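Local coordinates for protein glutamate--tRNA ligase, cytoplasmic (PDB 2HRA) that attaches glutamate to its cognate tRNA after activating it with ATP and, through the GST-like N-terminal domain described here, joins the yeast complex with Arc1p and methionyl-tRNA synthetase, at residues 94-97 / 98-101; 160-163 / 164-168. One frame throughout, in Å; residues are numbered along the deposited sequence.

Interaction 1 of 2, residues 94-97 / 98-101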
ATOM      1  N   ALA A  94      -5.406 -13.229  -0.589  1.00 31.06           N
ATOM      2  CA  ALA A  94      -4.895 -13.196  -1.970  1.00 31.76           C
ATOM      3  C   ALA A  94      -5.864 -12.598  -2.974  1.00 31.45           C
ATOM      4  O   ALA A  94      -5.443 -11.898  -3.872  1.00 33.11           O
ATOM      5  CB  ALA A  94      -4.475 -14.573  -2.416  1.00 31.68           C
ATOM      6  N   LYS A  95      -7.161 -12.878  -2.857  1.00 31.56           N
ATOM      7  CA  LYS A  95      -8.146 -12.280  -3.791  1.00 31.31           C
ATOM      8  C   LYS A  95      -8.119 -10.771  -3.759  1.00 30.83           C
ATOM      9  O   LYS A  95      -8.275 -10.112  -4.786  1.00 30.33           O
ATOM     10  CB  LYS A  95      -9.575 -12.675  -3.433  1.00 32.05           C
ATOM     11  CG  LYS A  95      -9.928 -14.144  -3.543  1.00 35.69           C
ATOM     12  CD  LYS A  95     -11.448 -14.359  -3.599  1.00 39.87           C
ATOM     13  CE  LYS A  95     -12.305 -13.261  -2.869  1.00 42.60           C
ATOM     14  NZ  LYS A  95     -12.825 -12.148  -3.761  1.00 44.93           N
ATOM     15  N   TRP A  96      -7.982 -10.209  -2.564  1.00 29.71           N
ATOM     16  CA  TRP A  96      -8.101  -8.785  -2.414  1.00 29.02           C
ATOM     17  C   TRP A  96      -6.772  -8.125  -2.712  1.00 29.06           C
ATOM     18  O   TRP A  96      -6.720  -7.041  -3.232  1.00 28.18           O
ATOM     19  CB  TRP A  96      -8.643  -8.424  -1.028  1.00 29.19           C
ATOM     20  CG  TRP A  96     -10.061  -8.795  -0.911  1.00 29.14           C
ATOM     21  CD1 TRP A  96     -10.579  -9.900  -0.294  1.00 29.57           C
ATOM     22  CD2 TRP A  96     -11.179  -8.087  -1.477  1.00 29.70           C
ATOM     23  NE1 TRP A  96     -11.951  -9.923  -0.452  1.00 29.48           N
ATOM     24  CE2 TRP A  96     -12.338  -8.816  -1.166  1.00 29.79           C
ATOM     25  CE3 TRP A  96     -11.305  -6.902  -2.208  1.00 29.36           C
ATOM     26  CZ2 TRP A  96     -13.614  -8.403  -1.570  1.00 30.36           C
ATOM     27  CZ3 TRP A  96     -12.557  -6.501  -2.609  1.00 29.48           C
ATOM     28  CH2 TRP A  96     -13.699  -7.240  -2.291  1.00 29.32           C
ATOM     29  N   VAL A  97      -5.687  -8.779  -2.374  1.00 29.78           N
ATOM     30  CA  VAL A  97      -4.373  -8.313  -2.797  1.00 30.11           C
ATOM     31  C   VAL A  97      -4.246  -8.340  -4.311  1.00 30.50           C
ATOM     32  O   VAL A  97      -3.703  -7.418  -4.893  1.00 31.36           O
ATOM     33  CB  VAL A  97      -3.283  -9.162  -2.194  1.00 30.25           C
ATOM     34  CG1 VAL A  97      -1.939  -8.756  -2.798  1.00 31.56           C
ATOM     35  CG2 VAL A  97      -3.309  -8.975  -0.667  1.00 28.98           C
ATOM     36  N   ASN A  98      -4.760  -9.391  -4.947  1.00 31.59           N
ATOM     37  CA  ASN A  98      -4.824  -9.441  -6.414  1.00 32.12           C
ATOM     38  C   ASN A  98      -5.627  -8.295  -7.003  1.00 31.91           C
ATOM     39  O   ASN A  98      -5.199  -7.656  -7.973  1.00 32.81           O
ATOM     40  CB  ASN A  98      -5.423 -10.769  -6.872  1.00 32.74           C
ATOM     41  CG  ASN A  98      -4.487 -11.947  -6.643  1.00 35.23           C
ATOM     42  OD1 ASN A  98      -3.264 -11.788  -6.550  1.00 39.97           O
ATOM     43  ND2 ASN A  98      -5.054 -13.142  -6.562  1.00 40.27           N
ATOM     44  N   LEU A  99      -6.806  -8.029  -6.446  1.00 31.33           N
ATOM     45  CA  LEU A  99      -7.621  -6.906  -6.929  1.00 30.43           C
ATOM     46  C   LEU A  99      -6.869  -5.580  -6.847  1.00 30.69           C
ATOM     47  O   LEU A  99      -6.902  -4.767  -7.775  1.00 31.18           O
ATOM     48  CB  LEU A  99      -8.935  -6.782  -6.127  1.00 30.24           C
ATOM     49  CG  LEU A  99      -9.858  -5.667  -6.659  1.00 31.75           C
ATOM     50  CD1 LEU A  99     -10.437  -6.026  -8.030  1.00 33.18           C
ATOM     51  CD2 LEU A  99     -10.960  -5.317  -5.674  1.00 34.44           C
ATOM     52  N   ALA A 100      -6.181  -5.358  -5.727  1.00 29.92           N
ATOM     53  CA  ALA A 100      -5.449  -4.125  -5.534  1.00 30.13           C
ATOM     54  C   ALA A 100      -4.325  -4.003  -6.565  1.00 30.84           C
ATOM     55  O   ALA A 100      -4.158  -2.976  -7.199  1.00 31.17           O
ATOM     56  CB  ALA A 100      -4.866  -4.065  -4.076  1.00 29.00           C
ATOM     57  N   GLN A 101      -3.579  -5.078  -6.757  1.00 32.98           N
ATOM     58  CA  GLN A 101      -2.348  -5.008  -7.543  1.00 34.54           C
ATOM     59  C   GLN A 101      -2.624  -5.137  -9.015  1.00 35.37           C
ATOM     60  O   GLN A 101      -1.859  -4.638  -9.811  1.00 36.38           O
ATOM     61  CB  GLN A 101      -1.340  -6.089  -7.103  1.00 35.25           C
ATOM     62  CG  GLN A 101      -0.909  -5.956  -5.645  1.00 37.33           C
ATOM     63  CD  GLN A 101       0.362  -6.742  -5.274  1.00 40.09           C
ATOM     64  OE1 GLN A 101       0.350  -7.966  -5.128  1.00 43.25           O
ATOM     65  NE2 GLN A 101       1.442  -6.013  -5.056  1.00 41.78           N
TER
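V97 turns CG1 anti to its backbone N (chi1 173°) while Q101, one helical turn on, sets CG anti to the carbonyl carbon and runs extended beyond it, which lays the two side chains alongside each other, pointing the same way. The contact is made by one branch and one amide oxygen: CG1 of V97 lies 3.4 Å from OE1 of Q101. CG of Q101 also rests 3.2 Å from the carbonyl O of V97, the oxygen that accepts the Q101 amide at 3.0 Å with an N-H...O angle of 151°. With an alanine here, everything beyond CB goes, and V97 CG1 would probably lose its OE1 neighbour, while F74 and N75 would lose contacts with the glutamine. On another side of the helix, W96 and L99 also run side by side. CD2 of L99 meets the six-membered part of the indole at CZ3 (3.7 Å), approaching obliquely. K95 folds back over one indole face, its NZ 3.9 Å above the plane and displaced toward the rim. The side chain of N98 curls toward the preceding turn, yet ND2 at 3.0 Å from A94 O is badly angled for a bond; that oxygen instead takes the N98 backbone N at 2.8 Å. Beyond the segments, W96 reaches T118, L119 and A138, V97 reaches F74, and A100 packs on A141 and A145. Four successive i to i+4 backbone bonds with i, i+3 and i, i+4 side-chain neighbours define a regular alpha-helix, here one packed among the other helices of a GST-like fold.

Interaction 2 of 2, residues 160-163 / 164-168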
ATOM      1  N   VAL A 160     -20.716   7.313  -5.308  1.00 23.86           N
ATOM      2  CA  VAL A 160     -21.228   7.192  -3.951  1.00 23.22           C
ATOM      3  C   VAL A 160     -20.811   5.890  -3.348  1.00 24.44           C
ATOM      4  O   VAL A 160     -21.624   5.190  -2.776  1.00 25.19           O
ATOM      5  CB  VAL A 160     -22.766   7.362  -3.867  1.00 23.90           C
ATOM      6  CG1 VAL A 160     -23.163   7.618  -2.392  1.00 24.53           C
ATOM      7  CG2 VAL A 160     -23.269   8.502  -4.786  1.00 20.41           C
ATOM      8  N   ASP A 161     -19.520   5.602  -3.469  1.00 25.02           N
ATOM      9  CA  ASP A 161     -18.862   4.474  -2.806  1.00 23.68           C
ATOM     10  C   ASP A 161     -18.469   4.897  -1.422  1.00 24.78           C
ATOM     11  O   ASP A 161     -17.290   5.116  -1.138  1.00 24.42           O
ATOM     12  CB  ASP A 161     -17.614   4.059  -3.595  1.00 24.12           C
ATOM     13  CG  ASP A 161     -17.944   3.532  -4.980  1.00 22.91           C
ATOM     14  OD1 ASP A 161     -19.028   2.939  -5.182  1.00 23.35           O
ATOM     15  OD2 ASP A 161     -17.113   3.670  -5.901  1.00 29.30           O
ATOM     16  N   VAL A 162     -19.473   5.051  -0.557  1.00 25.63           N
ATOM     17  CA  VAL A 162     -19.294   5.759   0.690  1.00 25.53           C
ATOM     18  C   VAL A 162     -18.633   4.826   1.682  1.00 25.47           C
ATOM     19  O   VAL A 162     -17.967   5.279   2.597  1.00 25.73           O
ATOM     20  CB  VAL A 162     -20.592   6.330   1.285  1.00 26.58           C
ATOM     21  CG1 VAL A 162     -21.186   7.402   0.344  1.00 28.10           C
ATOM     22  CG2 VAL A 162     -21.609   5.275   1.515  1.00 26.38           C
ATOM     23  N   ASN A 163     -18.773   3.537   1.461  1.00 25.25           N
ATOM     24  CA  ASN A 163     -18.098   2.572   2.319  1.00 26.04           C
ATOM     25  C   ASN A 163     -16.602   2.614   2.066  1.00 25.58           C
ATOM     26  O   ASN A 163     -15.803   2.625   3.006  1.00 25.26           O
ATOM     27  CB  ASN A 163     -18.652   1.195   2.067  1.00 26.56           C
ATOM     28  CG  ASN A 163     -20.144   1.144   2.286  1.00 28.52           C
ATOM     29  OD1 ASN A 163     -20.654   1.693   3.273  1.00 29.35           O
ATOM     30  ND2 ASN A 163     -20.844   0.483   1.396  1.00 26.00           N
ATOM     31  N   VAL A 164     -16.216   2.718   0.802  1.00 26.27           N
ATOM     32  CA  VAL A 164     -14.798   2.893   0.447  1.00 26.28           C
ATOM     33  C   VAL A 164     -14.284   4.205   1.038  1.00 28.07           C
ATOM     34  O   VAL A 164     -13.221   4.277   1.628  1.00 26.71           O
ATOM     35  CB  VAL A 164     -14.590   2.889  -1.108  1.00 26.25           C
ATOM     36  CG1 VAL A 164     -13.130   3.261  -1.459  1.00 25.90           C
ATOM     37  CG2 VAL A 164     -14.946   1.494  -1.684  1.00 24.96           C
ATOM     38  N   SER A 165     -15.065   5.257   0.868  1.00 28.41           N
ATOM     39  CA  SER A 165     -14.679   6.562   1.388  1.00 29.84           C
ATOM     40  C   SER A 165     -14.379   6.509   2.887  1.00 29.81           C
ATOM     41  O   SER A 165     -13.351   7.000   3.351  1.00 30.43           O
ATOM     42  CB  SER A 165     -15.806   7.557   1.120  1.00 30.11           C
ATOM     43  OG  SER A 165     -15.391   8.848   1.464  1.00 34.75           O
ATOM     44  N   ARG A 166     -15.287   5.904   3.633  1.00 29.43           N
ATOM     45  CA  ARG A 166     -15.182   5.875   5.086  1.00 29.67           C
ATOM     46  C   ARG A 166     -14.052   4.959   5.542  1.00 28.54           C
ATOM     47  O   ARG A 166     -13.277   5.306   6.440  1.00 28.52           O
ATOM     48  CB  ARG A 166     -16.517   5.460   5.675  1.00 30.28           C
ATOM     49  CG  ARG A 166     -17.566   6.557   5.537  1.00 33.73           C
ATOM     50  CD  ARG A 166     -18.931   6.131   6.008  1.00 37.46           C
ATOM     51  NE  ARG A 166     -19.895   7.231   5.904  1.00 40.57           N
ATOM     52  CZ  ARG A 166     -21.208   7.087   5.710  1.00 40.46           C
ATOM     53  NH1 ARG A 166     -21.742   5.883   5.590  1.00 41.63           N
ATOM     54  NH2 ARG A 166     -21.989   8.157   5.630  1.00 39.51           N
ATOM     55  N   TRP A 167     -13.916   3.819   4.885  1.00 28.49           N
ATOM     56  CA  TRP A 167     -12.781   2.920   5.133  1.00 28.61           C
ATOM     57  C   TRP A 167     -11.422   3.578   4.821  1.00 28.61           C
ATOM     58  O   TRP A 167     -10.473   3.375   5.560  1.00 28.48           O
ATOM     59  CB  TRP A 167     -12.978   1.636   4.331  1.00 28.31           C
ATOM     60  CG  TRP A 167     -11.795   0.769   4.100  1.00 27.84           C
ATOM     61  CD1 TRP A 167     -11.388  -0.277   4.863  1.00 25.71           C
ATOM     62  CD2 TRP A 167     -10.907   0.817   2.970  1.00 24.31           C
ATOM     63  NE1 TRP A 167     -10.296  -0.878   4.281  1.00 27.77           N
ATOM     64  CE2 TRP A 167      -9.976  -0.219   3.128  1.00 25.83           C
ATOM     65  CE3 TRP A 167     -10.842   1.614   1.820  1.00 27.23           C
ATOM     66  CZ2 TRP A 167      -8.952  -0.464   2.203  1.00 27.44           C
ATOM     67  CZ3 TRP A 167      -9.806   1.374   0.887  1.00 26.32           C
ATOM     68  CH2 TRP A 167      -8.883   0.362   1.092  1.00 26.27           C
ATOM     69  N   TYR A 168     -11.337   4.316   3.716  1.00 28.77           N
ATOM     70  CA  TYR A 168     -10.102   4.989   3.301  1.00 28.91           C
ATOM     71  C   TYR A 168      -9.730   6.092   4.318  1.00 29.63           C
ATOM     72  O   TYR A 168      -8.582   6.185   4.765  1.00 30.43           O
ATOM     73  CB  TYR A 168     -10.220   5.543   1.868  1.00 28.55           C
ATOM     74  CG  TYR A 168      -8.920   6.132   1.331  1.00 28.10           C
ATOM     75  CD1 TYR A 168      -8.082   5.388   0.527  1.00 30.65           C
ATOM     76  CD2 TYR A 168      -8.533   7.441   1.641  1.00 29.91           C
ATOM     77  CE1 TYR A 168      -6.866   5.914   0.071  1.00 28.61           C
ATOM     78  CE2 TYR A 168      -7.338   7.972   1.184  1.00 26.15           C
ATOM     79  CZ  TYR A 168      -6.505   7.190   0.400  1.00 28.59           C
ATOM     80  OH  TYR A 168      -5.305   7.682  -0.067  1.00 28.58           O
TER
HETATM   81  O   HOH W   1     -20.283   3.137   5.351  1.00 52.04           O
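D161 and V164 meet on the packed side of this helix start, with CB of D161 4.1 Å from CB of V164. CB of V164 also lies 3.5 Å from the carbonyl O of D161, and V164 continues onto L119, L146 and I156 of surrounding helices. W167 belongs to the same buried side: CG anti to the backbone N (chi1 162°) carries the indole away from the first turn toward C142, L146 and L123, where NE1 is satisfied by D139. Its CB remains 3.3 Å from N163 O, the acceptor of the W167 amide in a nearly straight bond (N-H...O 166°). S165 N likewise bonds to D161 O. These are among the opening i to i+4 bonds of helix 162-172. D161 occupies the N-cap position, although its side chain makes no capping bond, and the V164 amide is instead taken by D120 OD1. Just before it, V160, with positive phi, is the C-prime residue of a Schellman motif that ends helix 152-158, and D161 centres an inverse gamma turn. The segments lie within a region that interacts with Arc1p. The outer side is looser in that, where D161, V164 and W167 are buried, R166 is exposed and its polar end meets N163 through water. There V162 and R166 run side by side, and CG2 of V162 lies over one guanidinium face, 4.1 Å from NH1. The arginine is extended from CG to NE, its CG passing 3.2 Å from V162 O. The water bridges the polar ends: it donates to OD1 of N163 at 2.6 Å and accepts from NH1 of R166 in the guanidinium plane. Through the other atom of its amide, ND2, N163 bonds to D120 O.

From the N terminus, the chain passes through the three-stranded sheet and helix 73-80 before entering helix 90-104, where interaction 1 links consecutive turns. It then runs through helices 109-122, 137-148 and 152-158 to interaction 2 at the start of helix 162-172. Both contacts are local, so neither closes a long loop; they follow in series, without nesting or crossing. The centres of interactions 1 and 2 are 18 Å apart, and the nearest atoms of interactions 1 and 2 are about 8 Å apart, with no direct touch. Helices 109-122 and 137-148 connect them: L119 and C142 each contact side chains from both. Interaction 1 additionally faces helix 73-80, whereas interaction 2 meets helix 152-158.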